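PDB 2W57: ferric uptake regulation protein from Vibrio cholerae, which probably represses transcription of iron-uptake genes by binding DNA when loaded with metal, and carries two zinc sites in this crystal. Local coordinates for residues A11-T16 against D63-V68; L17-I22 against V55-N60; E38-L43 against I50-V55. All coordinates share one frame; numbering follows the deposited sequence.

Interaction 1 (A11-T16 against D63-V68); sequences AGLKVT and DDAGIV
Ala-65 meets Ala-11 from a turn pinned by the backbone hydrogen bond from Gly-66 N to Asp-63 O, 3.2 Å, and the same turn presents Ile-67 to Ala-11 and Leu-13. Gly-66 has positive phi (79°) and sits in a Schellman motif closing helix 52-64. Across the contact a second such motif ends helix 4-10: Gly-12, also at a phi of 79°, turns the chain while Leu-13 N bonds back to Leu-8 O and Gly-12 N to Lys-9 O. Two helix C-termini therefore lie beside each other, and small and branched apolar groups make the contact.

The two alanine methyls face each other, CB of Ala-11 to CB of Ala-65 at 4.0 Å. Ala-65 CB also lies 3.6 Å from the carbonyl O of Ala-11, and the branch point of Leu-13 comes up to the same methyl, CG to CB at 3.9 Å. Ile-67 carries its CG1 anti to its own carbonyl carbon and runs extended from there, which lays the CG1-CD1 branch alongside the Ala-11 methyl, with Ile-67 CG1 3.8 Å from Ala-11 CB. Its tip, CD1, meets Leu-13 CD1 at 4.1 Å, the two chains running obliquely past one another.

Further out, Phe-62 touches both Leu-13 and Ile-67, while Leu-8, Leu-23 and Leu-82 pack on Ile-67, whose backbone also bonds to Ser-83. The arrangement joins the N-terminal helix to the point where helix 52-64 gives way to strand 68-72, as in the winged-helix DNA-binding domain of Fur proteins.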
ATOM      1  N   ALA A  11       1.899   8.834  24.638  1.00 32.90           N
ATOM      2  CA  ALA A  11       2.367   8.877  23.254  1.00 31.90           C
ATOM      3  C   ALA A  11       2.799  10.293  22.850  1.00 31.34           C
ATOM      4  O   ALA A  11       3.047  10.572  21.672  1.00 31.08           O
ATOM      5  CB  ALA A  11       1.289   8.345  22.314  1.00 32.06           C
ATOM      6  N   GLY A  12       2.897  11.186  23.831  1.00 30.89           N
ATOM      7  CA  GLY A  12       3.303  12.574  23.577  1.00 30.40           C
ATOM      8  C   GLY A  12       2.168  13.425  23.032  1.00 30.24           C
ATOM      9  O   GLY A  12       2.372  14.573  22.627  1.00 30.42           O
ATOM     10  N   LEU A  13       0.961  12.864  23.023  1.00 29.80           N
ATOM     11  CA  LEU A  13      -0.186  13.538  22.444  1.00 29.32           C
ATOM     12  C   LEU A  13      -1.078  14.137  23.501  1.00 28.94           C
ATOM     13  O   LEU A  13      -1.565  13.429  24.373  1.00 29.00           O
ATOM     14  CB  LEU A  13      -0.999  12.579  21.565  1.00 29.37           C
ATOM     15  CG  LEU A  13      -0.455  12.190  20.186  1.00 28.60           C
ATOM     16  CD1 LEU A  13      -1.506  11.394  19.465  1.00 27.65           C
ATOM     17  CD2 LEU A  13      -0.013  13.399  19.349  1.00 27.62           C
ATOM     18  N   LYS A  14      -1.295  15.446  23.401  1.00 28.62           N
ATOM     19  CA  LYS A  14      -2.260  16.167  24.239  1.00 28.73           C
ATOM     20  C   LYS A  14      -3.653  15.524  24.179  1.00 27.16           C
ATOM     21  O   LYS A  14      -4.092  15.075  23.115  1.00 26.83           O
ATOM     22  CB  LYS A  14      -2.345  17.619  23.767  1.00 28.70           C
ATOM     23  CG  LYS A  14      -2.315  18.668  24.881  1.00 30.52           C
ATOM     24  CD  LYS A  14      -2.515  20.069  24.284  1.00 31.60           C
ATOM     25  CE  LYS A  14      -3.990  20.304  23.858  1.00 36.21           C
ATOM     26  NZ  LYS A  14      -4.083  20.768  22.437  1.00 37.28           N
ATOM     27  N   VAL A  15      -4.333  15.470  25.321  1.00 26.18           N
ATOM     28  CA  VAL A  15      -5.692  14.913  25.394  1.00 25.12           C
ATOM     29  C   VAL A  15      -6.739  15.895  24.838  1.00 25.08           C
ATOM     30  O   VAL A  15      -6.800  17.052  25.264  1.00 24.79           O
ATOM     31  CB  VAL A  15      -6.073  14.508  26.836  1.00 24.98           C
ATOM     32  CG1 VAL A  15      -7.512  14.016  26.890  1.00 24.35           C
ATOM     33  CG2 VAL A  15      -5.126  13.438  27.372  1.00 23.68           C
ATOM     34  N   THR A  16      -7.533  15.431  23.865  1.00 24.56           N
ATOM     35  CA  THR A  16      -8.628  16.216  23.273  1.00 23.87           C
ATOM     36  C   THR A  16      -9.762  15.247  22.980  1.00 23.24           C
ATOM     37  O   THR A  16      -9.541  14.041  22.921  1.00 23.65           O
ATOM     38  CB  THR A  16      -8.239  16.919  21.945  1.00 24.10           C
ATOM     39  OG1 THR A  16      -8.107  15.935  20.916  1.00 24.85           O
ATOM     40  CG2 THR A  16      -6.942  17.727  22.062  1.00 22.97           C
ATOM     41  N   ASP A  63      -0.605   7.774  13.852  1.00 24.11           N
ATOM     42  CA  ASP A  63       0.414   7.073  13.060  1.00 24.66           C
ATOM     43  C   ASP A  63       1.837   7.484  13.499  1.00 24.94           C
ATOM     44  O   ASP A  63       2.653   6.635  13.860  1.00 24.57           O
ATOM     45  CB  ASP A  63       0.200   7.317  11.567  1.00 24.61           C
ATOM     46  CG  ASP A  63       0.949   6.326  10.696  1.00 25.74           C
ATOM     47  OD1 ASP A  63       1.847   5.618  11.199  1.00 28.17           O
ATOM     48  OD2 ASP A  63       0.640   6.247   9.493  1.00 26.40           O
ATOM     49  N   ASP A  64       2.103   8.786  13.503  1.00 25.16           N
ATOM     50  CA  ASP A  64       3.402   9.295  13.912  1.00 25.76           C
ATOM     51  C   ASP A  64       3.727   9.042  15.383  1.00 25.53           C
ATOM     52  O   ASP A  64       4.891   8.815  15.709  1.00 25.77           O
ATOM     53  CB  ASP A  64       3.517  10.789  13.608  1.00 26.19           C
ATOM     54  CG  ASP A  64       3.138  11.124  12.172  1.00 28.23           C
ATOM     55  OD1 ASP A  64       3.432  10.308  11.249  1.00 28.04           O
ATOM     56  OD2 ASP A  64       2.547  12.220  11.979  1.00 30.03           O
ATOM     57  N   ALA A  65       2.720   9.093  16.257  1.00 24.68           N
ATOM     58  CA  ALA A  65       2.916   8.832  17.689  1.00 24.18           C
ATOM     59  C   ALA A  65       3.076   7.332  18.037  1.00 24.20           C
ATOM     60  O   ALA A  65       3.330   6.974  19.196  1.00 24.03           O
ATOM     61  CB  ALA A  65       1.785   9.458  18.506  1.00 23.63           C
ATOM     62  N   GLY A  66       2.921   6.465  17.036  1.00 24.15           N
ATOM     63  CA  GLY A  66       3.035   5.019  17.240  1.00 24.44           C
ATOM     64  C   GLY A  66       1.808   4.355  17.848  1.00 24.71           C
ATOM     65  O   GLY A  66       1.866   3.198  18.240  1.00 24.72           O
ATOM     66  N   ILE A  67       0.698   5.089  17.933  1.00 24.92           N
ATOM     67  CA  ILE A  67      -0.562   4.543  18.440  1.00 24.99           C
ATOM     68  C   ILE A  67      -1.191   3.585  17.418  1.00 25.18           C
ATOM     69  O   ILE A  67      -1.728   2.523  17.791  1.00 25.08           O
ATOM     70  CB  ILE A  67      -1.555   5.671  18.825  1.00 24.86           C
ATOM     71  CG1 ILE A  67      -1.143   6.324  20.139  1.00 24.89           C
ATOM     72  CG2 ILE A  67      -2.961   5.135  18.977  1.00 25.50           C
ATOM     73  CD1 ILE A  67      -2.062   7.449  20.566  1.00 25.02           C
ATOM     74  N   VAL A  68      -1.117   3.959  16.135  1.00 25.10           N
ATOM     75  CA  VAL A  68      -1.654   3.127  15.058  1.00 25.25           C
ATOM     76  C   VAL A  68      -0.601   2.818  13.987  1.00 25.80           C
ATOM     77  O   VAL A  68       0.443   3.475  13.916  1.00 25.90           O
ATOM     78  CB  VAL A  68      -2.916   3.751  14.382  1.00 25.48           C
ATOM     79  CG1 VAL A  68      -4.025   4.025  15.389  1.00 25.01           C
ATOM     80  CG2 VAL A  68      -2.571   5.028  13.587  1.00 25.59           C
TER

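Interaction 2 (L17-I22 against V55-N60); sequences LPRLKI and VYRVLN
Ile-22 of helix 17-26 drives its tip into helix 52-64 between Val-55 and Val-58, in the three-helix core of the winged-helix domain, where helix 52-64 is probably the one that reads DNA, as in Fur relatives. The two segments run nearly at right angles, 79° between their directions, with axes 10.2 Å apart at closest approach.

Apolar contacts carry most of the interface. With CG1 anti to the carbonyl carbon and the chain extended beyond it (chi2 172°), Ile-22 places CD1 3.8 Å from Val-55 CA and within contact of both methyls of Val-58, which comes to meet it tip to tip. The other branch of Ile-22, CG2, lies beside Val-58 CG1 and, more loosely, Leu-59 CD2 at 4.4 Å. Leu-39 and Leu-43 of helix 36-45 also pack on Ile-22.

Charge enters at the outer side, where Arg-57 is exposed. Arg-19 lays its aliphatic CG 4.2 Å from Val-58 CG1, then stretches out to a guanidinium whose NH1 bonds to Lys-14 O and whose NH2 bonds to Gln-61 OE1. Those two acceptors fix its end and probably ease the nearness of a second positive group: Arg-57 NH1 stands 4.4 Å from Arg-19 NH2, which lies close to the plane of the Arg-57 guanidinium, at its edge.

Back in the core, the nearest approach is Ile-22 CD1 to Val-58 CB, 3.7 Å.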
ATOM      1  N   LEU A  17     -10.970  15.761  22.772  1.00 22.46           N
ATOM      2  CA  LEU A  17     -12.161  14.899  22.732  1.00 21.04           C
ATOM      3  C   LEU A  17     -12.276  14.083  21.459  1.00 20.30           C
ATOM      4  O   LEU A  17     -12.621  12.895  21.541  1.00 20.35           O
ATOM      5  CB  LEU A  17     -13.434  15.704  22.980  1.00 21.22           C
ATOM      6  CG  LEU A  17     -14.711  14.992  23.437  1.00 21.60           C
ATOM      7  CD1 LEU A  17     -14.505  14.121  24.703  1.00 21.58           C
ATOM      8  CD2 LEU A  17     -15.796  16.034  23.663  1.00 20.48           C
ATOM      9  N   PRO A  18     -12.039  14.707  20.276  1.00 19.13           N
ATOM     10  CA  PRO A  18     -11.931  13.908  19.051  1.00 18.73           C
ATOM     11  C   PRO A  18     -10.918  12.775  19.175  1.00 18.86           C
ATOM     12  O   PRO A  18     -11.197  11.645  18.758  1.00 19.05           O
ATOM     13  CB  PRO A  18     -11.480  14.935  18.014  1.00 18.27           C
ATOM     14  CG  PRO A  18     -12.119  16.199  18.494  1.00 17.92           C
ATOM     15  CD  PRO A  18     -11.929  16.147  19.979  1.00 18.69           C
ATOM     16  N   ARG A  19      -9.763  13.059  19.770  1.00 18.85           N
ATOM     17  CA  ARG A  19      -8.750  12.036  19.965  1.00 18.78           C
ATOM     18  C   ARG A  19      -9.269  10.862  20.794  1.00 18.90           C
ATOM     19  O   ARG A  19      -9.085   9.712  20.407  1.00 19.15           O
ATOM     20  CB  ARG A  19      -7.509  12.641  20.589  1.00 18.92           C
ATOM     21  CG  ARG A  19      -6.687  13.442  19.605  1.00 19.24           C
ATOM     22  CD  ARG A  19      -5.434  14.020  20.229  1.00 18.44           C
ATOM     23  NE  ARG A  19      -4.656  14.637  19.167  1.00 21.90           N
ATOM     24  CZ  ARG A  19      -3.686  15.538  19.325  1.00 21.51           C
ATOM     25  NH1 ARG A  19      -3.343  15.959  20.541  1.00 21.36           N
ATOM     26  NH2 ARG A  19      -3.075  16.027  18.247  1.00 17.96           N
ATOM     27  N   LEU A  20      -9.931  11.154  21.913  1.00 18.90           N
ATOM     28  CA  LEU A  20     -10.502  10.114  22.793  1.00 19.13           C
ATOM     29  C   LEU A  20     -11.554   9.249  22.102  1.00 19.61           C
ATOM     30  O   LEU A  20     -11.551   8.022  22.234  1.00 19.58           O
ATOM     31  CB  LEU A  20     -11.124  10.734  24.055  1.00 18.70           C
ATOM     32  CG  LEU A  20     -10.239  11.446  25.085  1.00 18.01           C
ATOM     33  CD1 LEU A  20     -11.098  12.041  26.177  1.00 16.20           C
ATOM     34  CD2 LEU A  20      -9.169  10.528  25.683  1.00 17.17           C
ATOM     35  N   LYS A  21     -12.443   9.915  21.371  1.00 20.32           N
ATOM     36  CA  LYS A  21     -13.584   9.300  20.719  1.00 21.09           C
ATOM     37  C   LYS A  21     -13.182   8.443  19.543  1.00 21.22           C
ATOM     38  O   LYS A  21     -13.844   7.451  19.237  1.00 21.71           O
ATOM     39  CB  LYS A  21     -14.551  10.385  20.241  1.00 21.33           C
ATOM     40  CG  LYS A  21     -15.374  10.986  21.364  1.00 23.89           C
ATOM     41  CD  LYS A  21     -16.382  11.978  20.819  1.00 27.40           C
ATOM     42  CE  LYS A  21     -17.201  12.594  21.939  1.00 27.75           C
ATOM     43  NZ  LYS A  21     -18.269  11.686  22.385  1.00 29.04           N
ATOM     44  N   ILE A  22     -12.106   8.836  18.871  1.00 21.27           N
ATOM     45  CA  ILE A  22     -11.597   8.066  17.755  1.00 21.01           C
ATOM     46  C   ILE A  22     -10.807   6.887  18.294  1.00 21.80           C
ATOM     47  O   ILE A  22     -10.853   5.808  17.717  1.00 22.38           O
ATOM     48  CB  ILE A  22     -10.745   8.935  16.797  1.00 20.68           C
ATOM     49  CG1 ILE A  22     -11.666   9.887  16.020  1.00 19.36           C
ATOM     50  CG2 ILE A  22      -9.925   8.057  15.856  1.00 19.60           C
ATOM     51  CD1 ILE A  22     -10.970  10.910  15.190  1.00 17.70           C
ATOM     52  N   VAL A  55     -10.943  12.993  11.367  1.00 15.31           N
ATOM     53  CA  VAL A  55     -10.607  11.572  11.435  1.00 15.83           C
ATOM     54  C   VAL A  55      -9.257  11.330  10.790  1.00 16.60           C
ATOM     55  O   VAL A  55      -8.359  10.739  11.402  1.00 17.37           O
ATOM     56  CB  VAL A  55     -11.689  10.677  10.798  1.00 15.82           C
ATOM     57  CG1 VAL A  55     -11.270   9.235  10.850  1.00 15.62           C
ATOM     58  CG2 VAL A  55     -13.011  10.850  11.529  1.00 14.19           C
ATOM     59  N   TYR A  56      -9.076  11.835   9.582  1.00 17.24           N
ATOM     60  CA  TYR A  56      -7.760  11.760   8.961  1.00 17.73           C
ATOM     61  C   TYR A  56      -6.653  12.438   9.755  1.00 18.44           C
ATOM     62  O   TYR A  56      -5.588  11.842   9.948  1.00 18.54           O
ATOM     63  CB  TYR A  56      -7.787  12.348   7.563  1.00 17.50           C
ATOM     64  CG  TYR A  56      -8.093  11.332   6.517  1.00 17.42           C
ATOM     65  CD1 TYR A  56      -9.295  11.374   5.826  1.00 16.82           C
ATOM     66  CD2 TYR A  56      -7.184  10.310   6.219  1.00 17.36           C
ATOM     67  CE1 TYR A  56      -9.584  10.453   4.850  1.00 16.56           C
ATOM     68  CE2 TYR A  56      -7.471   9.374   5.235  1.00 17.36           C
ATOM     69  CZ  TYR A  56      -8.675   9.463   4.564  1.00 17.09           C
ATOM     70  OH  TYR A  56      -8.997   8.555   3.604  1.00 19.08           O
ATOM     71  N   ARG A  57      -6.880  13.684  10.178  1.00 18.97           N
ATOM     72  CA  ARG A  57      -5.852  14.429  10.885  1.00 20.41           C
ATOM     73  C   ARG A  57      -5.440  13.626  12.139  1.00 20.02           C
ATOM     74  O   ARG A  57      -4.242  13.418  12.378  1.00 19.73           O
ATOM     75  CB  ARG A  57      -6.339  15.859  11.202  1.00 20.74           C
ATOM     76  CG  ARG A  57      -5.445  16.693  12.155  1.00 23.15           C
ATOM     77  CD  ARG A  57      -6.079  18.049  12.621  1.00 23.40           C
ATOM     78  NE  ARG A  57      -7.294  17.933  13.461  1.00 30.62           N
ATOM     79  CZ  ARG A  57      -7.341  17.518  14.748  1.00 33.36           C
ATOM     80  NH1 ARG A  57      -6.241  17.129  15.406  1.00 32.51           N
ATOM     81  NH2 ARG A  57      -8.516  17.474  15.392  1.00 33.46           N
ATOM     82  N   VAL A  58      -6.433  13.121  12.890  1.00 19.85           N
ATOM     83  CA  VAL A  58      -6.172  12.347  14.108  1.00 19.35           C
ATOM     84  C   VAL A  58      -5.440  11.021  13.830  1.00 19.98           C
ATOM     85  O   VAL A  58      -4.465  10.694  14.515  1.00 19.88           O
ATOM     86  CB  VAL A  58      -7.447  12.093  14.952  1.00 19.64           C
ATOM     87  CG1 VAL A  58      -7.128  11.146  16.140  1.00 18.19           C
ATOM     88  CG2 VAL A  58      -8.062  13.418  15.450  1.00 18.00           C
ATOM     89  N   LEU A  59      -5.898  10.267  12.832  1.00 20.28           N
ATOM     90  CA  LEU A  59      -5.235   9.021  12.468  1.00 20.95           C
ATOM     91  C   LEU A  59      -3.779   9.213  12.033  1.00 21.94           C
ATOM     92  O   LEU A  59      -2.922   8.396  12.384  1.00 22.19           O
ATOM     93  CB  LEU A  59      -6.034   8.262  11.410  1.00 21.04           C
ATOM     94  CG  LEU A  59      -7.338   7.646  11.921  1.00 20.17           C
ATOM     95  CD1 LEU A  59      -8.186   7.119  10.786  1.00 18.12           C
ATOM     96  CD2 LEU A  59      -7.030   6.553  12.947  1.00 20.08           C
ATOM     97  N   ASN A  60      -3.490  10.288  11.301  1.00 22.75           N
ATOM     98  CA  ASN A  60      -2.101  10.669  11.018  1.00 24.07           C
ATOM     99  C   ASN A  60      -1.241  10.932  12.262  1.00 24.65           C
ATOM    100  O   ASN A  60      -0.072  10.507  12.322  1.00 25.11           O
ATOM    101  CB  ASN A  60      -2.047  11.911  10.147  1.00 24.38           C
ATOM    102  CG  ASN A  60      -2.025  11.585   8.701  1.00 26.49           C
ATOM    103  OD1 ASN A  60      -3.076  11.351   8.083  1.00 28.23           O
ATOM    104  ND2 ASN A  60      -0.826  11.564   8.127  1.00 28.04           N
TER

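Interaction 3 (E38-L43 against I50-V55)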
ATOM      1  N   GLU A  38     -14.582   4.341   7.153  1.00 25.32           N
ATOM      2  CA  GLU A  38     -15.388   3.426   7.935  1.00 25.10           C
ATOM      3  C   GLU A  38     -15.455   3.962   9.349  1.00 24.42           C
ATOM      4  O   GLU A  38     -16.530   3.986   9.954  1.00 24.61           O
ATOM      5  CB  GLU A  38     -14.810   2.010   7.897  1.00 25.25           C
ATOM      6  CG  GLU A  38     -14.993   1.275   6.571  1.00 27.33           C
ATOM      7  CD  GLU A  38     -13.883   0.239   6.289  1.00 32.28           C
ATOM      8  OE1 GLU A  38     -12.915   0.115   7.088  1.00 33.34           O
ATOM      9  OE2 GLU A  38     -13.963  -0.445   5.240  1.00 34.52           O
ATOM     10  N   LEU A  39     -14.311   4.424   9.847  1.00 23.27           N
ATOM     11  CA  LEU A  39     -14.211   5.016  11.179  1.00 22.42           C
ATOM     12  C   LEU A  39     -15.104   6.266  11.335  1.00 21.51           C
ATOM     13  O   LEU A  39     -15.778   6.453  12.355  1.00 20.90           O
ATOM     14  CB  LEU A  39     -12.735   5.318  11.474  1.00 22.67           C
ATOM     15  CG  LEU A  39     -12.223   6.033  12.735  1.00 23.26           C
ATOM     16  CD1 LEU A  39     -13.151   5.875  13.921  1.00 21.22           C
ATOM     17  CD2 LEU A  39     -10.794   5.560  13.062  1.00 22.67           C
ATOM     18  N   TYR A  40     -15.095   7.114  10.314  1.00 20.80           N
ATOM     19  CA  TYR A  40     -15.992   8.262  10.236  1.00 19.81           C
ATOM     20  C   TYR A  40     -17.451   7.814  10.294  1.00 20.24           C
ATOM     21  O   TYR A  40     -18.217   8.344  11.105  1.00 20.26           O
ATOM     22  CB  TYR A  40     -15.707   9.063   8.960  1.00 18.89           C
ATOM     23  CG  TYR A  40     -16.791  10.024   8.548  1.00 16.76           C
ATOM     24  CD1 TYR A  40     -17.025  11.185   9.281  1.00 14.94           C
ATOM     25  CD2 TYR A  40     -17.581   9.772   7.430  1.00 14.99           C
ATOM     26  CE1 TYR A  40     -18.018  12.071   8.927  1.00 14.28           C
ATOM     27  CE2 TYR A  40     -18.597  10.661   7.061  1.00 15.74           C
ATOM     28  CZ  TYR A  40     -18.798  11.815   7.820  1.00 16.57           C
ATOM     29  OH  TYR A  40     -19.773  12.720   7.468  1.00 17.60           O
ATOM     30  N   LYS A  41     -17.828   6.843   9.452  1.00 20.36           N
ATOM     31  CA  LYS A  41     -19.205   6.312   9.429  1.00 21.07           C
ATOM     32  C   LYS A  41     -19.687   5.731  10.764  1.00 20.60           C
ATOM     33  O   LYS A  41     -20.854   5.889  11.113  1.00 20.91           O
ATOM     34  CB  LYS A  41     -19.398   5.287   8.308  1.00 20.86           C
ATOM     35  CG  LYS A  41     -19.944   5.892   6.997  1.00 22.89           C
ATOM     36  CD  LYS A  41     -19.958   4.871   5.852  1.00 23.10           C
ATOM     37  CE  LYS A  41     -18.623   4.836   5.138  1.00 27.44           C
ATOM     38  NZ  LYS A  41     -18.227   3.443   4.741  1.00 31.03           N
ATOM     39  N   LYS A  42     -18.792   5.062  11.488  1.00 20.21           N
ATOM     40  CA  LYS A  42     -19.075   4.511  12.807  1.00 20.30           C
ATOM     41  C   LYS A  42     -19.432   5.654  13.754  1.00 19.92           C
ATOM     42  O   LYS A  42     -20.460   5.626  14.422  1.00 19.89           O
ATOM     43  CB  LYS A  42     -17.838   3.793  13.343  1.00 20.40           C
ATOM     44  CG  LYS A  42     -18.105   2.409  13.883  1.00 24.19           C
ATOM     45  CD  LYS A  42     -17.922   1.363  12.764  1.00 29.78           C
ATOM     46  CE  LYS A  42     -18.182  -0.075  13.256  1.00 31.99           C
ATOM     47  NZ  LYS A  42     -17.484  -1.050  12.368  1.00 32.80           N
ATOM     48  N   LEU A  43     -18.584   6.677  13.761  1.00 19.59           N
ATOM     49  CA  LEU A  43     -18.784   7.878  14.547  1.00 18.94           C
ATOM     50  C   LEU A  43     -20.121   8.555  14.254  1.00 18.81           C
ATOM     51  O   LEU A  43     -20.765   9.050  15.190  1.00 18.56           O
ATOM     52  CB  LEU A  43     -17.615   8.849  14.332  1.00 18.71           C
ATOM     53  CG  LEU A  43     -16.313   8.462  15.045  1.00 18.91           C
ATOM     54  CD1 LEU A  43     -15.180   9.371  14.604  1.00 19.61           C
ATOM     55  CD2 LEU A  43     -16.451   8.492  16.582  1.00 17.89           C
ATOM     56  N   ILE A  50     -17.885  14.568  14.381  1.00 17.27           N
ATOM     57  CA  ILE A  50     -16.523  14.662  13.898  1.00 16.49           C
ATOM     58  C   ILE A  50     -16.486  14.397  12.383  1.00 16.76           C
ATOM     59  O   ILE A  50     -16.864  13.310  11.927  1.00 17.49           O
ATOM     60  CB  ILE A  50     -15.613  13.657  14.641  1.00 16.63           C
ATOM     61  CG1 ILE A  50     -15.697  13.855  16.164  1.00 15.28           C
ATOM     62  CG2 ILE A  50     -14.194  13.768  14.153  1.00 16.33           C
ATOM     63  CD1 ILE A  50     -15.098  12.734  16.963  1.00 12.35           C
ATOM     64  N   GLY A  51     -16.046  15.389  11.605  1.00 15.93           N
ATOM     65  CA  GLY A  51     -15.949  15.249  10.156  1.00 14.75           C
ATOM     66  C   GLY A  51     -14.818  14.313   9.766  1.00 14.62           C
ATOM     67  O   GLY A  51     -13.995  13.941  10.609  1.00 14.38           O
ATOM     68  N   LEU A  52     -14.775  13.928   8.488  1.00 13.92           N
ATOM     69  CA  LEU A  52     -13.805  12.942   8.020  1.00 13.18           C
ATOM     70  C   LEU A  52     -12.367  13.525   7.961  1.00 14.04           C
ATOM     71  O   LEU A  52     -11.378  12.781   8.110  1.00 14.37           O
ATOM     72  CB  LEU A  52     -14.261  12.320   6.677  1.00 12.94           C
ATOM     73  CG  LEU A  52     -13.259  11.519   5.825  1.00 11.68           C
ATOM     74  CD1 LEU A  52     -12.956  10.171   6.452  1.00 10.89           C
ATOM     75  CD2 LEU A  52     -13.716  11.318   4.408  1.00 11.45           C
ATOM     76  N   ALA A  53     -12.251  14.843   7.741  1.00 13.98           N
ATOM     77  CA  ALA A  53     -10.957  15.523   7.757  1.00 13.54           C
ATOM     78  C   ALA A  53     -10.288  15.402   9.138  1.00 13.92           C
ATOM     79  O   ALA A  53      -9.094  15.128   9.231  1.00 13.98           O
ATOM     80  CB  ALA A  53     -11.116  16.950   7.356  1.00 12.98           C
ATOM     81  N   THR A  54     -11.070  15.559  10.207  1.00 14.52           N
ATOM     82  CA  THR A  54     -10.570  15.378  11.581  1.00 14.44           C
ATOM     83  C   THR A  54     -10.110  13.942  11.788  1.00 14.91           C
ATOM     84  O   THR A  54      -9.010  13.709  12.286  1.00 15.05           O
ATOM     85  CB  THR A  54     -11.628  15.744  12.636  1.00 14.07           C
ATOM     86  OG1 THR A  54     -11.921  17.139  12.530  1.00 14.34           O
ATOM     87  CG2 THR A  54     -11.129  15.447  14.027  1.00 12.86           C
ATOM     88  N   VAL A  55     -10.943  12.993  11.367  1.00 15.31           N
ATOM     89  CA  VAL A  55     -10.607  11.572  11.435  1.00 15.83           C
ATOM     90  C   VAL A  55      -9.257  11.330  10.790  1.00 16.60           C
ATOM     91  O   VAL A  55      -8.359  10.739  11.402  1.00 17.37           O
ATOM     92  CB  VAL A  55     -11.689  10.677  10.798  1.00 15.82           C
ATOM     93  CG1 VAL A  55     -11.270   9.235  10.850  1.00 15.62           C
ATOM     94  CG2 VAL A  55     -13.011  10.850  11.529  1.00 14.19           C
TER
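Tyr-40 lays its ring against the start of helix 52-64: Leu-52 CB rests on one face, displaced toward the CG/CD1 side, and the edge is turned to a backbone carbonyl. Leu-52 CB makes a CH-pi contact, 4.1 Å from the centroid of the Tyr-40 ring and 19° off its normal. In the plane of the ring, Ile-50 O meets the edge, 3.4 Å from both CD1 and CE1 of Tyr-40. A chi1 of 163°, with CG of Tyr-40 anti to the backbone N, brings that face of the ring up against Leu-52 CB, and CD1 of Leu-52 folds back to 3.9 Å from Tyr-40 CB.

Deeper in, Val-55 divides its methyls: CG1 is 3.8 Å from Leu-39 CG, while CG2 meets Leu-43 CD1 tip to tip at 4.0 Å. That leucine methyl also touches Ile-50 CD1.

Behind this shell, Gly-51 stands at the N-cap of helix 52-64 and its O accepts the bond from Val-55 N, while Ile-22 and Val-25 of helix 17-26 back Leu-39 and Leu-43. No hydrogen bond crosses between the segments, so the two helices of this helix-turn-helix keep their relative setting here through apolar packing and one aromatic ring.

Helix 52-64 enters all three contacts: interaction 3 holds its N-terminal end, interaction 2 its middle and interaction 1 its C-terminal end. Interaction 2 is the buried one, interaction 3 is partly buried, and interaction 1 lies at the surface, where two helix ends meet. Interactions 2 and 3 share Val-55 and merge into one core, Ile-22 and Leu-59 packing on Leu-39. Interaction 1 meets interaction 2 through the Lys-14/Arg-19 bond and through packing such as Val-15 on Leu-20, but does not touch interaction 3. Each pairing is apolar; interaction 2 adds neighbouring arginines at its exposed side, and interaction 3 an aromatic ring.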